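Local coordinates for protein D-aminoacyl-tRNA deacylase (Archaeoglobus fulgidus, PDB 1YQE) that probably removes D-amino acids from mischarged tRNAs by zinc-dependent ester hydrolysis, recycling the tRNA and limiting the toxicity of D-aminoacyl-tRNA, at residues A[89-94]-A[115-120]; A[95-100]-A[224-229]; A[192-197]-A[229-234]; A[210-215]-A[273-278]; A[243-248]-A[256-261]. All blocks are in the same frame, centred on the assembly; numbering follows the deposited sequence.

How the contacts relate
Following the chain, the strand at 89-94 meets the helix at 115-120 in contact 1, closing a short loop over one face of the mixed sheet. Contact 2 starts at the very next residue, 95, inside that loop, and runs to 224-229, so it crosses contact 1. The remaining contacts join elements of the four-stranded parallel sheet and its helices. Contact 3 (192-197 with 229-234) crosses contact 2 and meets it at Glu229, which they share. Contact 4 (210-215 with 273-278) crosses both and brings the C-terminal helix back to an edge strand; contact 5 (243-248 with 256-261) lies wholly within its span. Lys118 of contact 1 joins the two sheet regions by binding Thr210 O and Phe212 O.

Contact 1. Residues A[89-94]-A[115-120]; sequences FTVHVS and QTMKNY
Val91 points its fork at the helix, and each prong has its own partner. CG1, anti to the backbone N (chi1 173°), approaches Met117 CE at 3.7 Å, while CG2 lies 3.5 Å from Tyr120 CE2, coming at the ring obliquely as the two side chains slide past each other in opposite directions. Met117 SD lies beside Val93 CG2 at 3.6 Å, the valine and methionine side chains meeting here at about a right angle. The bend at chi3 (70°) places CE, which meets Val93 CG2 at 3.7 Å as well as Val91 CG1, so the thioether end spans both valines. Strand 88-92 belongs to the mixed sheet, paired with strands 152-159 and 135-138, and helix 114-125 covers the face that carries Val91. The helix turns Lys118 away from this sheet, toward the carbonyls of Met207, Thr210 and Phe212, where helix 201-209 gives way to strand 212-218. The side chain of Val93 is about 11 Å from the bound pyrophosphate. Beyond the ring of Tyr120, which also meets Tyr155 edge-to-face, a water donates to Thr90 O at 3.0 Å and makes a second bond to Tyr120 OH.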
# COMPACT_ATOMS: atom_id res chain seq x y z
N PHE A 89 3.18 -4.76 -11.09
CA PHE A 89 3.73 -3.95 -10.02
C PHE A 89 2.46 -3.67 -9.21
O PHE A 89 1.46 -3.24 -9.78
CB PHE A 89 4.27 -2.62 -10.55
CG PHE A 89 5.52 -2.75 -11.37
CD1 PHE A 89 6.71 -3.19 -10.78
CD2 PHE A 89 5.53 -2.40 -12.71
CE1 PHE A 89 7.88 -3.28 -11.53
CE2 PHE A 89 6.70 -2.48 -13.47
CZ PHE A 89 7.88 -2.92 -12.87
N THR A 90 2.47 -3.92 -7.91
CA THR A 90 1.26 -3.65 -7.14
C THR A 90 1.48 -2.80 -5.90
O THR A 90 2.61 -2.64 -5.43
CB THR A 90 0.55 -4.95 -6.70
OG1 THR A 90 1.31 -5.58 -5.66
CG2 THR A 90 0.40 -5.91 -7.87
N VAL A 91 0.39 -2.25 -5.41
CA VAL A 91 0.38 -1.44 -4.20
C VAL A 91 -0.88 -1.80 -3.42
O VAL A 91 -1.96 -1.98 -4.01
CB VAL A 91 0.35 0.07 -4.51
CG1 VAL A 91 0.17 0.87 -3.22
CG2 VAL A 91 1.64 0.49 -5.19
N HIS A 92 -0.74 -1.93 -2.11
CA HIS A 92 -1.88 -2.23 -1.25
C HIS A 92 -1.47 -2.03 0.20
O HIS A 92 -0.28 -1.98 0.52
CB HIS A 92 -2.36 -3.67 -1.43
CG HIS A 92 -1.57 -4.69 -0.66
ND1 HIS A 92 -0.41 -5.26 -1.14
CD2 HIS A 92 -1.79 -5.26 0.55
CE1 HIS A 92 0.05 -6.13 -0.26
NE2 HIS A 92 -0.77 -6.15 0.78
N VAL A 93 -2.47 -1.90 1.06
CA VAL A 93 -2.22 -1.74 2.49
C VAL A 93 -2.75 -3.02 3.12
O VAL A 93 -3.79 -3.54 2.72
CB VAL A 93 -2.97 -0.52 3.05
CG1 VAL A 93 -2.78 -0.44 4.56
CG2 VAL A 93 -2.43 0.76 2.40
N SER A 94 -2.01 -3.55 4.10
CA SER A 94 -2.41 -4.78 4.77
C SER A 94 -3.58 -4.55 5.72
O SER A 94 -3.84 -3.43 6.17
CB SER A 94 -1.20 -5.37 5.51
OG SER A 94 -0.53 -4.39 6.29
N GLN A 115 -0.83 9.34 0.82
CA GLN A 115 -0.06 10.30 0.04
C GLN A 115 1.13 9.66 -0.65
O GLN A 115 1.32 9.82 -1.86
CB GLN A 115 0.41 11.45 0.94
CG GLN A 115 -0.73 12.19 1.65
CD GLN A 115 -1.79 12.73 0.70
OE1 GLN A 115 -1.48 13.25 -0.38
NE2 GLN A 115 -3.05 12.61 1.10
N THR A 116 1.94 8.92 0.11
CA THR A 116 3.12 8.28 -0.43
C THR A 116 2.74 7.22 -1.46
O THR A 116 3.40 7.08 -2.49
CB THR A 116 3.97 7.65 0.68
OG1 THR A 116 4.41 8.68 1.57
CG2 THR A 116 5.19 6.95 0.09
N MET A 117 1.68 6.47 -1.18
CA MET A 117 1.23 5.46 -2.13
C MET A 117 0.95 6.16 -3.46
O MET A 117 1.33 5.66 -4.52
CB MET A 117 -0.05 4.80 -1.63
CG MET A 117 0.15 3.97 -0.38
SD MET A 117 -1.44 3.61 0.39
CE MET A 117 -2.14 2.46 -0.82
N LYS A 118 0.28 7.31 -3.40
CA LYS A 118 -0.06 8.07 -4.60
C LYS A 118 1.18 8.56 -5.34
O LYS A 118 1.29 8.40 -6.55
CB LYS A 118 -0.94 9.27 -4.25
CG LYS A 118 -1.37 10.14 -5.44
CD LYS A 118 -2.32 9.40 -6.39
CE LYS A 118 -2.91 10.34 -7.44
NZ LYS A 118 -3.95 9.68 -8.29
N ASN A 119 2.10 9.18 -4.61
CA ASN A 119 3.31 9.70 -5.23
C ASN A 119 4.14 8.57 -5.85
O ASN A 119 4.78 8.75 -6.88
CB ASN A 119 4.12 10.50 -4.20
CG ASN A 119 3.42 11.78 -3.81
OD1 ASN A 119 2.84 12.45 -4.66
ND2 ASN A 119 3.46 12.14 -2.53
N TYR A 120 4.10 7.41 -5.21
CA TYR A 120 4.80 6.25 -5.72
C TYR A 120 4.19 5.82 -7.06
O TYR A 120 4.90 5.61 -8.04
CB TYR A 120 4.71 5.08 -4.75
CG TYR A 120 5.18 3.77 -5.35
CD1 TYR A 120 6.54 3.46 -5.40
CD2 TYR A 120 4.27 2.85 -5.88
CE1 TYR A 120 6.98 2.26 -5.96
CE2 TYR A 120 4.71 1.65 -6.45
CZ TYR A 120 6.06 1.36 -6.49
OH TYR A 120 6.51 0.18 -7.04
O HOH W 1 5.09 -1.83 -6.99

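Contact 2. Residues A[95-100]-A[224-229]; sequences GNVGTA and EHLTAE
The backbones come nearest at Gly98 and His225, whose CA atoms are 5.5 Å apart, where the loop after strand 88-92 turns past the residues leading into helix 228-238. This is loop-to-loop packing at the start of a helix: Thr227 occupies the N-cap position, its OG1 accepting from Phe230 N and so capping the helix, with His225 and Leu226 just ahead of it. Val97 supplies most of the apolar surface on the other side. Its CG1, set anti to the backbone N (chi1 -179°), touches His225 CB at 3.8 Å and Leu226 CD2 at 4.0 Å, and also passes 3.9 Å from the carbonyl oxygen His225 O. The valine thus rests on the base of the histidine, the two side chains set at a slant, while Leu226 reaches the valine with its CD2 methyl. Both Val97 and Leu226 continue inward onto Phe218 of strand 212-218, which joins the loop to the parallel sheet. Asn96 holds the loop from within, its ND2 bonded to Gly103 O and Lys105 O. Outward the contact thins: the imidazole of His225 lies at the surface, with a weak hydrogen bond between ND1 and Tyr107 OH. A CB on Gly98 would collide with the ring, since Gly98 CA lies over one imidazole face, 4.0 Å from His225 CG.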
# COMPACT_ATOMS: atom_id res chain seq x y z
N GLY A 95 -4.30 -5.64 6.01
CA GLY A 95 -5.45 -5.57 6.89
C GLY A 95 -6.43 -6.69 6.54
O GLY A 95 -6.44 -7.17 5.41
N ASN A 96 -7.23 -7.10 7.52
CA ASN A 96 -8.19 -8.18 7.30
C ASN A 96 -9.62 -7.78 7.62
O ASN A 96 -9.86 -6.94 8.49
CB ASN A 96 -7.88 -9.38 8.20
CG ASN A 96 -6.52 -9.96 7.96
OD1 ASN A 96 -6.20 -10.37 6.85
ND2 ASN A 96 -5.69 -10.00 9.00
N VAL A 97 -10.56 -8.37 6.91
CA VAL A 97 -11.96 -8.12 7.20
C VAL A 97 -12.41 -9.36 7.99
O VAL A 97 -12.00 -9.56 9.13
CB VAL A 97 -12.83 -7.95 5.94
CG1 VAL A 97 -14.27 -7.65 6.34
CG2 VAL A 97 -12.29 -6.80 5.09
N GLY A 98 -13.22 -10.22 7.36
CA GLY A 98 -13.72 -11.41 8.03
C GLY A 98 -12.80 -12.59 8.27
O GLY A 98 -13.11 -13.44 9.12
N THR A 99 -11.69 -12.69 7.55
CA THR A 99 -10.78 -13.81 7.74
C THR A 99 -9.32 -13.38 7.76
O THR A 99 -8.93 -12.45 7.05
CB THR A 99 -10.94 -14.88 6.62
OG1 THR A 99 -10.39 -14.38 5.39
CG2 THR A 99 -12.40 -15.22 6.41
N ALA A 100 -8.51 -14.06 8.57
CA ALA A 100 -7.09 -13.76 8.67
C ALA A 100 -6.27 -15.01 8.38
O ALA A 100 -5.56 -15.52 9.24
CB ALA A 100 -6.76 -13.23 10.06
N GLU A 224 -20.28 -9.14 2.66
CA GLU A 224 -21.07 -9.78 3.72
C GLU A 224 -20.49 -9.65 5.12
O GLU A 224 -21.21 -9.79 6.11
CB GLU A 224 -21.26 -11.27 3.42
CG GLU A 224 -22.02 -11.58 2.14
CD GLU A 224 -21.28 -11.17 0.88
OE1 GLU A 224 -20.03 -11.24 0.88
OE2 GLU A 224 -21.95 -10.80 -0.11
N HIS A 225 -19.19 -9.38 5.21
CA HIS A 225 -18.54 -9.26 6.51
C HIS A 225 -18.27 -7.82 6.94
O HIS A 225 -17.82 -7.58 8.05
CB HIS A 225 -17.23 -10.05 6.50
CG HIS A 225 -17.43 -11.53 6.47
ND1 HIS A 225 -17.92 -12.24 7.54
CD2 HIS A 225 -17.21 -12.44 5.49
CE1 HIS A 225 -17.99 -13.52 7.23
NE2 HIS A 225 -17.57 -13.67 5.99
N LEU A 226 -18.54 -6.87 6.05
CA LEU A 226 -18.33 -5.46 6.37
C LEU A 226 -19.48 -4.95 7.22
O LEU A 226 -20.61 -5.39 7.08
CB LEU A 226 -18.28 -4.62 5.10
CG LEU A 226 -17.15 -4.78 4.08
CD1 LEU A 226 -17.48 -3.91 2.87
CD2 LEU A 226 -15.81 -4.38 4.69
N THR A 227 -19.17 -4.02 8.12
CA THR A 227 -20.19 -3.40 8.96
C THR A 227 -19.98 -1.90 8.83
O THR A 227 -18.91 -1.46 8.41
CB THR A 227 -20.04 -3.79 10.45
OG1 THR A 227 -18.76 -3.37 10.92
CG2 THR A 227 -20.19 -5.30 10.62
N ALA A 228 -20.99 -1.12 9.18
CA ALA A 228 -20.87 0.33 9.09
C ALA A 228 -19.74 0.80 10.00
O ALA A 228 -18.98 1.69 9.64
CB ALA A 228 -22.18 0.99 9.48
N GLU A 229 -19.62 0.19 11.18
CA GLU A 229 -18.57 0.58 12.13
C GLU A 229 -17.17 0.24 11.63
O GLU A 229 -16.22 0.99 11.88
CB GLU A 229 -18.82 -0.04 13.50
CG GLU A 229 -17.80 0.37 14.56
CD GLU A 229 -17.55 1.87 14.59
OE1 GLU A 229 -18.52 2.65 14.75
OE2 GLU A 229 -16.37 2.28 14.46

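Contact 3. Residues A[192-197]-A[229-234]; sequences VGVGGT and EFLVKA
Val192 and Val194, two residues apart on the same face of strand 189-194, meet successive turns of helix 228-238. In the four-stranded parallel sheet this strand lies between 212-218 and 242-245, and the helix links those two in a beta-alpha-beta crossover, packing over the strand it passes. The closer end is at Val192: CG2 lies 3.8 Å from Ala234 O, against the carbonyl of the helix backbone, while the side chains themselves come no nearer than 4.3 Å, between Val192 CG2 and Ala234 CB. The small side chain of Ala234 is consistent with the close backbone approach here, 7.0 Å between Val192 CA and Ala234 CA. At the other end the fit is looser and purely apolar, where Leu231 and Val194 lie at a slant to each other. The leucine does not start out toward the strand; with CG beside the backbone N (chi1 -74°), only its end, at CD2, comes near; Phe218, Ile257 and Ala261 surround it. On the solvent side of the helix Glu229 and Lys233 are exposed, with the buried and exposed positions following the helical repeat. The leucine's single touch on the strand is from Leu231 CD2 to Val194 CG2, at 4.1 Å.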
# COMPACT_ATOMS: atom_id res chain seq x y z
N VAL A 192 -11.62 5.82 0.88
CA VAL A 192 -11.60 4.41 1.21
C VAL A 192 -12.46 3.89 0.07
O VAL A 192 -13.48 4.50 -0.25
CB VAL A 192 -12.29 4.11 2.56
CG1 VAL A 192 -12.65 2.63 2.62
CG2 VAL A 192 -11.36 4.45 3.71
N GLY A 193 -12.06 2.80 -0.57
CA GLY A 193 -12.85 2.30 -1.67
C GLY A 193 -13.62 1.06 -1.29
O GLY A 193 -13.15 0.25 -0.50
N VAL A 194 -14.82 0.91 -1.86
CA VAL A 194 -15.67 -0.24 -1.57
C VAL A 194 -16.21 -0.81 -2.88
O VAL A 194 -16.89 -0.13 -3.63
CB VAL A 194 -16.86 0.16 -0.66
CG1 VAL A 194 -17.79 -1.03 -0.46
CG2 VAL A 194 -16.34 0.64 0.70
N GLY A 195 -15.88 -2.07 -3.13
CA GLY A 195 -16.35 -2.73 -4.34
C GLY A 195 -15.23 -3.10 -5.28
O GLY A 195 -14.12 -2.58 -5.17
N GLY A 196 -15.52 -4.00 -6.21
CA GLY A 196 -14.53 -4.42 -7.19
C GLY A 196 -13.89 -5.77 -6.93
O GLY A 196 -14.04 -6.35 -5.86
N THR A 197 -13.18 -6.28 -7.93
CA THR A 197 -12.48 -7.55 -7.81
C THR A 197 -11.17 -7.28 -7.06
O THR A 197 -10.83 -6.12 -6.81
CB THR A 197 -12.19 -8.15 -9.20
OG1 THR A 197 -11.63 -7.14 -10.05
CG2 THR A 197 -13.47 -8.69 -9.82
N GLU A 229 -19.62 0.19 11.18
CA GLU A 229 -18.57 0.58 12.13
C GLU A 229 -17.17 0.24 11.63
O GLU A 229 -16.22 0.99 11.88
CB GLU A 229 -18.82 -0.04 13.50
CG GLU A 229 -17.80 0.37 14.56
CD GLU A 229 -17.55 1.87 14.59
OE1 GLU A 229 -18.52 2.65 14.75
OE2 GLU A 229 -16.37 2.28 14.46
N PHE A 230 -17.03 -0.89 10.95
CA PHE A 230 -15.73 -1.27 10.42
C PHE A 230 -15.33 -0.24 9.36
O PHE A 230 -14.17 0.17 9.30
CB PHE A 230 -15.79 -2.66 9.79
CG PHE A 230 -14.44 -3.20 9.41
CD1 PHE A 230 -13.54 -3.59 10.40
CD2 PHE A 230 -14.06 -3.30 8.08
CE1 PHE A 230 -12.27 -4.08 10.06
CE2 PHE A 230 -12.80 -3.78 7.73
CZ PHE A 230 -11.91 -4.17 8.72
N LEU A 231 -16.28 0.16 8.52
CA LEU A 231 -15.98 1.14 7.48
C LEU A 231 -15.58 2.48 8.10
O LEU A 231 -14.72 3.18 7.56
CB LEU A 231 -17.17 1.33 6.54
CG LEU A 231 -17.41 0.18 5.55
CD1 LEU A 231 -18.59 0.52 4.65
CD2 LEU A 231 -16.15 -0.03 4.71
N VAL A 232 -16.20 2.84 9.22
CA VAL A 232 -15.86 4.10 9.89
C VAL A 232 -14.42 4.02 10.38
O VAL A 232 -13.68 5.00 10.30
CB VAL A 232 -16.80 4.37 11.08
CG1 VAL A 232 -16.22 5.47 11.97
CG2 VAL A 232 -18.17 4.79 10.57
N LYS A 233 -14.04 2.86 10.90
CA LYS A 233 -12.68 2.65 11.38
C LYS A 233 -11.68 2.80 10.24
O LYS A 233 -10.60 3.38 10.41
CB LYS A 233 -12.51 1.25 11.99
CG LYS A 233 -11.05 0.90 12.26
CD LYS A 233 -10.80 -0.61 12.34
CE LYS A 233 -11.37 -1.23 13.61
NZ LYS A 233 -10.92 -2.64 13.77
N ALA A 234 -12.03 2.26 9.07
CA ALA A 234 -11.16 2.34 7.90
C ALA A 234 -10.99 3.80 7.45
O ALA A 234 -9.89 4.25 7.17
CB ALA A 234 -11.74 1.51 6.77

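Contact 4. Residues A[210-215]-A[273-278]; sequences TTFTFG and KKVKKD
Thr210 OG1 is held by two backbone groups while the methyl of the same side chain meets the helix at 273-278. The hydroxyl accepts from Phe212 N at 3.2 Å, with an N-H...O angle of 156°, forming an ST turn, and is also hydrogen-bonded to Ile206 O in the preceding helix. With chi1 at 70° the oxygen sits between the backbone N and carbonyl carbon, which leaves CG2 directed at the helix backbone, 3.8 Å from Val275 O and 3.9 Å from Lys276 CA. A valine here would probably leave Phe212 N and Ile206 O without the hydroxyl they share, and the ST turn without its closing bond. The strand that follows, 212-218, forms one edge of the parallel sheet; helix 272-278, which follows the opposite edge strand 268-271, comes back across the sheet to reach it. Phe212 and Val275 make the apolar half of the contact at about a right angle, with Phe212 CD1 3.8 Å from Val275 CG1, which approaches the ring obliquely. Tyr242 and Phe279 meet this same ring edge-to-face, and Val275 also touches Ile244 of the sheet. Lys276 points away from the strand, its NZ in a salt bridge with Glu205 of helix 201-209.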
# COMPACT_ATOMS: atom_id res chain seq x y z
N THR A 210 -6.36 10.50 -11.63
CA THR A 210 -7.07 11.55 -10.91
C THR A 210 -6.28 12.14 -9.75
O THR A 210 -5.12 11.79 -9.53
CB THR A 210 -8.42 11.02 -10.37
OG1 THR A 210 -8.19 10.09 -9.31
CG2 THR A 210 -9.21 10.32 -11.48
N THR A 211 -6.90 13.05 -9.01
CA THR A 211 -6.26 13.70 -7.87
C THR A 211 -6.63 12.94 -6.59
O THR A 211 -6.44 13.44 -5.49
CB THR A 211 -6.73 15.16 -7.73
OG1 THR A 211 -8.16 15.19 -7.61
CG2 THR A 211 -6.31 15.98 -8.96
N PHE A 212 -7.15 11.73 -6.76
CA PHE A 212 -7.55 10.90 -5.63
C PHE A 212 -6.59 9.76 -5.35
O PHE A 212 -5.99 9.18 -6.25
CB PHE A 212 -8.93 10.29 -5.88
CG PHE A 212 -10.05 11.01 -5.20
CD1 PHE A 212 -10.67 12.10 -5.82
CD2 PHE A 212 -10.51 10.60 -3.95
CE1 PHE A 212 -11.74 12.76 -5.21
CE2 PHE A 212 -11.57 11.25 -3.33
CZ PHE A 212 -12.19 12.33 -3.96
N THR A 213 -6.46 9.45 -4.06
CA THR A 213 -5.62 8.34 -3.65
C THR A 213 -6.50 7.55 -2.70
O THR A 213 -7.59 8.00 -2.35
CB THR A 213 -4.35 8.80 -2.91
OG1 THR A 213 -3.54 7.65 -2.63
CG2 THR A 213 -4.69 9.50 -1.58
N PHE A 214 -6.04 6.37 -2.30
CA PHE A 214 -6.81 5.51 -1.41
C PHE A 214 -6.00 5.12 -0.19
O PHE A 214 -4.77 5.13 -0.20
CB PHE A 214 -7.22 4.23 -2.14
CG PHE A 214 -8.22 4.44 -3.24
CD1 PHE A 214 -9.58 4.41 -2.96
CD2 PHE A 214 -7.80 4.71 -4.53
CE1 PHE A 214 -10.52 4.65 -3.97
CE2 PHE A 214 -8.72 4.94 -5.55
CZ PHE A 214 -10.08 4.92 -5.27
N GLY A 215 -6.73 4.78 0.87
CA GLY A 215 -6.11 4.29 2.08
C GLY A 215 -6.39 2.81 1.98
O GLY A 215 -5.56 2.03 1.53
N LYS A 273 -17.21 6.53 -11.40
CA LYS A 273 -17.30 7.19 -12.70
C LYS A 273 -17.23 8.70 -12.54
O LYS A 273 -16.61 9.39 -13.34
CB LYS A 273 -18.60 6.79 -13.42
CG LYS A 273 -18.77 7.46 -14.78
CD LYS A 273 -20.07 7.04 -15.45
CE LYS A 273 -20.20 7.70 -16.81
NZ LYS A 273 -19.04 7.36 -17.69
N LYS A 274 -17.88 9.22 -11.50
CA LYS A 274 -17.88 10.66 -11.24
C LYS A 274 -16.47 11.13 -10.87
O LYS A 274 -16.04 12.20 -11.29
CB LYS A 274 -18.87 11.00 -10.13
CG LYS A 274 -18.99 12.49 -9.84
CD LYS A 274 -20.20 12.78 -8.95
CE LYS A 274 -20.33 14.27 -8.65
NZ LYS A 274 -19.17 14.79 -7.88
N VAL A 275 -15.77 10.31 -10.08
CA VAL A 275 -14.41 10.65 -9.67
C VAL A 275 -13.49 10.72 -10.89
O VAL A 275 -12.73 11.67 -11.06
CB VAL A 275 -13.84 9.59 -8.68
CG1 VAL A 275 -12.37 9.89 -8.39
CG2 VAL A 275 -14.65 9.60 -7.40
N LYS A 276 -13.57 9.70 -11.74
CA LYS A 276 -12.75 9.65 -12.95
C LYS A 276 -13.01 10.83 -13.88
O LYS A 276 -12.12 11.29 -14.59
CB LYS A 276 -13.01 8.34 -13.70
CG LYS A 276 -12.54 7.09 -12.97
CD LYS A 276 -12.98 5.82 -13.68
CE LYS A 276 -12.38 5.69 -15.07
NZ LYS A 276 -12.85 4.45 -15.75
N LYS A 277 -14.25 11.31 -13.87
CA LYS A 277 -14.64 12.42 -14.73
C LYS A 277 -14.36 13.82 -14.18
O LYS A 277 -13.85 14.68 -14.90
CB LYS A 277 -16.13 12.30 -15.07
CG LYS A 277 -16.72 13.48 -15.83
CD LYS A 277 -18.24 13.38 -15.89
CE LYS A 277 -18.87 14.60 -16.55
NZ LYS A 277 -18.45 14.74 -17.96
N ASP A 278 -14.69 14.06 -12.92
CA ASP A 278 -14.50 15.38 -12.33
C ASP A 278 -13.18 15.65 -11.62
O ASP A 278 -12.94 16.77 -11.17
CB ASP A 278 -15.65 15.70 -11.37
CG ASP A 278 -17.02 15.62 -12.03
OD1 ASP A 278 -17.13 15.94 -13.23
OD2 ASP A 278 -17.99 15.25 -11.34

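Contact 5. Residues A[243-248]-A[256-261]; sequences IIIDEK and KIVNEA
Ile243 meets the helix with two branches that separate at CB, itself directed toward 256-261. The short branch, CG2, stands anti to the backbone N and touches Val258 CG1 at 3.9 Å. On the long branch CG1 stands beside the backbone N (chi1 -66°) and leads on to CD1; with chi2 at 177° the chain is stretched, and CD1 reaches the helix backbone at Val258 O, 3.8 Å away. CD1 also lies 4.2 Å from Ala261 CB, so the methyl touches the helix at two points one turn apart. Val258 returns the contact with one methyl: its CG1, besides meeting Ile243, is 4.1 Å from Ile245 CG2, so that it lies against both isoleucines of this strand face. Past the strand the chain turns at Asp246, whose OD1 accepts from Lys248 N at 3.2 Å through its anti lone pair, an Asx turn that begins the connection to the helix. Strand 243-245 and helix 256-261 run nearly antiparallel, at 163°, with axes 10.1 Å apart, as the first two elements of the beta-alpha-beta unit that ends in strand 268-271. On the sheet, Val258 also rests on Val194 and Val269 of the strands flanking 242-245, while Ile243 and Ala261 border helix 228-238 at Val235 and Leu231, so the two helices pack side by side on this face.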
# COMPACT_ATOMS: atom_id res chain seq x y z
N ILE A 243 -15.65 8.19 0.48
CA ILE A 243 -15.78 6.76 0.28
C ILE A 243 -16.15 6.69 -1.19
O ILE A 243 -17.11 7.33 -1.62
CB ILE A 243 -16.93 6.10 1.08
CG1 ILE A 243 -16.65 6.18 2.58
CG2 ILE A 243 -17.05 4.62 0.68
CD1 ILE A 243 -17.77 5.63 3.44
N ILE A 244 -15.38 5.96 -1.98
CA ILE A 244 -15.69 5.82 -3.40
C ILE A 244 -16.23 4.42 -3.60
O ILE A 244 -15.67 3.46 -3.07
CB ILE A 244 -14.43 6.01 -4.28
CG1 ILE A 244 -13.95 7.46 -4.20
CG2 ILE A 244 -14.74 5.65 -5.73
CD1 ILE A 244 -12.59 7.68 -4.83
N ILE A 245 -17.32 4.29 -4.35
CA ILE A 245 -17.90 2.98 -4.60
C ILE A 245 -17.77 2.59 -6.07
O ILE A 245 -17.80 3.44 -6.96
CB ILE A 245 -19.40 2.93 -4.23
CG1 ILE A 245 -20.17 4.03 -4.99
CG2 ILE A 245 -19.58 3.07 -2.72
CD1 ILE A 245 -21.67 3.96 -4.82
N ASP A 246 -17.61 1.30 -6.30
CA ASP A 246 -17.53 0.77 -7.66
C ASP A 246 -19.00 0.48 -7.92
O ASP A 246 -19.49 -0.61 -7.62
CB ASP A 246 -16.71 -0.53 -7.68
CG ASP A 246 -16.59 -1.12 -9.08
OD1 ASP A 246 -17.56 -1.01 -9.86
OD2 ASP A 246 -15.53 -1.70 -9.39
N GLU A 247 -19.70 1.47 -8.47
CA GLU A 247 -21.14 1.37 -8.73
C GLU A 247 -21.62 0.12 -9.46
O GLU A 247 -22.80 -0.21 -9.40
CB GLU A 247 -21.64 2.63 -9.46
CG GLU A 247 -20.99 2.92 -10.81
CD GLU A 247 -19.74 3.77 -10.69
OE1 GLU A 247 -18.74 3.30 -10.12
OE2 GLU A 247 -19.76 4.93 -11.17
N LYS A 248 -20.72 -0.57 -10.14
CA LYS A 248 -21.10 -1.78 -10.86
C LYS A 248 -20.85 -3.02 -10.01
O LYS A 248 -21.28 -4.12 -10.35
CB LYS A 248 -20.32 -1.87 -12.17
CG LYS A 248 -20.60 -3.13 -12.98
CD LYS A 248 -19.93 -3.12 -14.34
CE LYS A 248 -20.50 -2.04 -15.25
NZ LYS A 248 -19.95 -2.12 -16.63
N LYS A 256 -25.96 0.47 1.70
CA LYS A 256 -26.61 0.92 2.92
C LYS A 256 -25.58 1.16 4.03
O LYS A 256 -25.59 2.20 4.68
CB LYS A 256 -27.63 -0.12 3.39
CG LYS A 256 -28.38 0.29 4.65
CD LYS A 256 -29.34 -0.80 5.11
CE LYS A 256 -30.02 -0.43 6.42
NZ LYS A 256 -30.93 -1.51 6.88
N ILE A 257 -24.68 0.20 4.23
CA ILE A 257 -23.67 0.35 5.27
C ILE A 257 -22.66 1.42 4.87
O ILE A 257 -22.09 2.08 5.73
CB ILE A 257 -22.95 -0.98 5.57
CG1 ILE A 257 -22.10 -1.41 4.39
CG2 ILE A 257 -23.98 -2.05 5.92
CD1 ILE A 257 -21.33 -2.69 4.64
N VAL A 258 -22.44 1.59 3.57
CA VAL A 258 -21.52 2.62 3.11
C VAL A 258 -22.10 3.98 3.50
O VAL A 258 -21.42 4.81 4.07
CB VAL A 258 -21.33 2.56 1.57
CG1 VAL A 258 -20.85 3.91 1.04
CG2 VAL A 258 -20.33 1.47 1.22
N ASN A 259 -23.38 4.18 3.19
CA ASN A 259 -24.06 5.44 3.51
C ASN A 259 -24.10 5.65 5.02
O ASN A 259 -23.97 6.77 5.50
CB ASN A 259 -25.47 5.44 2.93
CG ASN A 259 -25.48 5.70 1.43
OD1 ASN A 259 -26.52 5.60 0.78
ND2 ASN A 259 -24.32 6.03 0.88
N GLU A 260 -24.28 4.56 5.77
CA GLU A 260 -24.31 4.64 7.22
C GLU A 260 -22.96 5.17 7.70
O GLU A 260 -22.88 6.12 8.48
CB GLU A 260 -24.56 3.26 7.84
CG GLU A 260 -25.96 2.69 7.60
CD GLU A 260 -26.16 1.33 8.26
OE1 GLU A 260 -25.52 0.35 7.85
OE2 GLU A 260 -26.97 1.25 9.21
N ALA A 261 -21.89 4.54 7.21
CA ALA A 261 -20.52 4.90 7.57
C ALA A 261 -20.20 6.34 7.17
O ALA A 261 -19.57 7.08 7.93
CB ALA A 261 -19.53 3.94 6.91